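Local coordinates for protein adhesin (Streptococcus sanguinis SK1 = NCTC 7863, PDB 6VS7) that probably binds sialylated glycans of host glycoproteins through its SigLec-like domains, as related streptococcal serine-rich repeat adhesins do, at residues 40-45 / 96-101. Numbering follows the deposited sequence.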
loop_
_atom_site.group_PDB
_atom_site.type_symbol
_atom_site.label_atom_id
_atom_site.label_comp_id
_atom_site.label_asym_id
_atom_site.label_seq_id
_atom_site.Cartn_x
_atom_site.Cartn_y
_atom_site.Cartn_z
ATOM N N VAL A 40 -35.029 -39.829 -1.315
ATOM C CA VAL A 40 -35.131 -38.827 -0.267
ATOM C C VAL A 40 -36.582 -38.443 -0.138
ATOM O O VAL A 40 -37.158 -37.994 -1.060
ATOM C CB VAL A 40 -34.288 -37.590 -0.573
ATOM C CG1 VAL A 40 -34.242 -36.666 0.616
ATOM C CG2 VAL A 40 -32.924 -37.998 -1.018
ATOM N N ARG A 41 -37.148 -38.647 1.012
ATOM C CA ARG A 41 -38.523 -38.360 1.245
ATOM C C ARG A 41 -38.901 -37.882 2.613
ATOM O O ARG A 41 -38.157 -37.976 3.517
ATOM C CB ARG A 41 -39.339 -39.607 0.988
ATOM C CG ARG A 41 -38.814 -40.865 1.628
ATOM C CD ARG A 41 -39.804 -41.470 2.559
ATOM N NE ARG A 41 -40.526 -42.605 2.135
ATOM C CZ ARG A 41 -41.713 -43.021 2.558
ATOM N NH1 ARG A 41 -42.448 -42.397 3.424
ATOM N NH2 ARG A 41 -42.140 -44.106 2.064
ATOM N N ASN A 42 -40.115 -37.395 2.707
ATOM C CA ASN A 42 -40.742 -37.000 3.944
ATOM C C ASN A 42 -41.100 -38.264 4.726
ATOM O O ASN A 42 -41.345 -39.234 4.187
ATOM C CB ASN A 42 -42.030 -36.279 3.662
ATOM C CG ASN A 42 -41.829 -34.870 3.261
ATOM O OD1 ASN A 42 -40.771 -34.478 2.943
ATOM N ND2 ASN A 42 -42.860 -34.117 3.301
ATOM N N ILE A 43 -41.216 -38.216 6.002
ATOM C CA ILE A 43 -41.504 -39.433 6.757
ATOM C C ILE A 43 -42.909 -39.948 6.450
ATOM O O ILE A 43 -43.114 -41.151 6.258
ATOM C CB ILE A 43 -41.301 -39.211 8.265
ATOM C CG1 ILE A 43 -41.649 -40.491 9.040
ATOM C CG2 ILE A 43 -42.105 -38.022 8.749
ATOM C CD1 ILE A 43 -40.674 -41.638 8.800
ATOM N N GLU A 44 -43.888 -39.070 6.410
ATOM C CA GLU A 44 -45.267 -39.477 6.190
ATOM C C GLU A 44 -45.533 -40.095 4.838
ATOM O O GLU A 44 -44.960 -39.719 3.877
ATOM C CB GLU A 44 -46.242 -38.328 6.423
ATOM C CG GLU A 44 -47.715 -38.723 6.215
ATOM C CD GLU A 44 -48.544 -39.208 7.456
ATOM O OE1 GLU A 44 -48.086 -39.099 8.623
ATOM O OE2 GLU A 44 -49.683 -39.697 7.242
ATOM N N GLY A 45 -46.456 -41.028 4.790
ATOM C CA GLY A 45 -46.780 -41.700 3.550
ATOM C C GLY A 45 -46.467 -43.183 3.615
ATOM O O GLY A 45 -45.763 -43.667 4.500
ATOM N N TYR A 96 -35.843 -29.143 8.570
ATOM C CA TYR A 96 -36.498 -30.254 7.884
ATOM C C TYR A 96 -35.735 -31.536 8.157
ATOM O O TYR A 96 -34.543 -31.620 7.840
ATOM C CB TYR A 96 -36.543 -30.006 6.375
ATOM C CG TYR A 96 -37.223 -28.727 5.952
ATOM C CD1 TYR A 96 -38.589 -28.703 5.697
ATOM C CD2 TYR A 96 -36.500 -27.552 5.783
ATOM C CE1 TYR A 96 -39.223 -27.539 5.293
ATOM C CE2 TYR A 96 -37.134 -26.371 5.393
ATOM C CZ TYR A 96 -38.486 -26.380 5.135
ATOM O OH TYR A 96 -39.110 -25.227 4.733
ATOM N N THR A 97 -36.407 -32.550 8.691
ATOM C CA THR A 97 -35.800 -33.873 8.792
ATOM C C THR A 97 -36.314 -34.722 7.630
ATOM O O THR A 97 -37.522 -34.962 7.526
ATOM C CB THR A 97 -36.104 -34.526 10.139
ATOM O OG1 THR A 97 -35.663 -33.674 11.206
ATOM C CG2 THR A 97 -35.384 -35.862 10.237
ATOM N N LYS A 98 -35.398 -35.149 6.744
ATOM C CA LYS A 98 -35.730 -35.907 5.538
ATOM C C LYS A 98 -35.046 -37.269 5.563
ATOM O O LYS A 98 -33.907 -37.392 6.017
ATOM C CB LYS A 98 -35.321 -35.152 4.261
ATOM C CG LYS A 98 -35.884 -33.729 4.187
ATOM C CD LYS A 98 -37.414 -33.734 4.215
ATOM C CE LYS A 98 -37.980 -32.370 3.861
ATOM N NZ LYS A 98 -39.466 -32.284 4.010
ATOM N N TYR A 99 -35.741 -38.291 5.066
ATOM C CA TYR A 99 -35.301 -39.666 5.224
ATOM C C TYR A 99 -34.709 -40.176 3.923
ATOM O O TYR A 99 -35.219 -39.884 2.839
ATOM C CB TYR A 99 -36.458 -40.543 5.706
ATOM C CG TYR A 99 -36.810 -40.149 7.128
ATOM C CD1 TYR A 99 -37.544 -38.985 7.390
ATOM C CD2 TYR A 99 -36.323 -40.881 8.206
ATOM C CE1 TYR A 99 -37.819 -38.593 8.684
ATOM C CE2 TYR A 99 -36.585 -40.502 9.505
ATOM C CZ TYR A 99 -37.328 -39.367 9.736
ATOM O OH TYR A 99 -37.572 -39.009 11.030
ATOM N N VAL A 100 -33.611 -40.914 4.037
ATOM C CA VAL A 100 -32.862 -41.376 2.874
ATOM C C VAL A 100 -32.907 -42.895 2.877
ATOM O O VAL A 100 -32.627 -43.531 3.901
ATOM C CB VAL A 100 -31.412 -40.846 2.860
ATOM C CG1 VAL A 100 -30.633 -41.420 1.689
ATOM C CG2 VAL A 100 -31.404 -39.313 2.751
ATOM N N ARG A 101 -33.307 -43.468 1.749
ATOM C CA ARG A 101 -33.413 -44.910 1.612
ATOM C C ARG A 101 -32.634 -45.372 0.395
ATOM O O ARG A 101 -32.499 -44.641 -0.585
ATOM C CB ARG A 101 -34.870 -45.344 1.477
ATOM C CG ARG A 101 -35.741 -44.941 2.653
ATOM C CD ARG A 101 -37.162 -45.410 2.434
ATOM N NE ARG A 101 -37.316 -46.810 2.785
ATOM C CZ ARG A 101 -38.479 -47.451 2.818
ATOM N NH1 ARG A 101 -39.603 -46.825 2.496
ATOM N NH2 ARG A 101 -38.517 -48.723 3.172
HETATM O O HOH W 1 -39.799 -45.023 -0.142
HETATM O O HOH W 2 -39.914 -35.897 7.065
#
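Arg41 and Tyr99 form an antiparallel hydrogen-bonded pair: Arg41 N reaches Tyr99 O at 2.9 Å, and Tyr99 N returns to Arg41 O nearly straight, at 172°. Past Arg41 the chain turns away from the neighbouring strand, and water 2 bridges Ile43 N and Thr97 O.

Lys98 can be followed outward. Its CB lies 4.1 Å from Val40 CG1; a bend at chi2 then turns the chain alongside Asn42, both pointing the same way. CD and CE pass Asn42 OD1, and NZ donates to that oxygen at 2.8 Å from above the amide plane, 41° out of it. Asp53 O also accepts from NZ, while Asp53 OD1 takes Asn42 ND2, which fixes the amide.

On the face that carries Arg41 and Tyr99, Ile43 from the following loop lays CD1 over the Tyr99 ring, a CH-pi contact 4.1 Å from the centroid and 8° off the normal. The Arg41 and Arg101 guanidiniums, steeply inclined to each other, share water 1 through weak bonds; Arg41 NH2 donates to Ala46 O, Arg101 NE to Thr110 O, and Asp47 salt-bridges Arg101.

The contact joins edge strand 35-41, where it runs out into a loop, to strand 95-104, which pairs on its other side with strand 119-125.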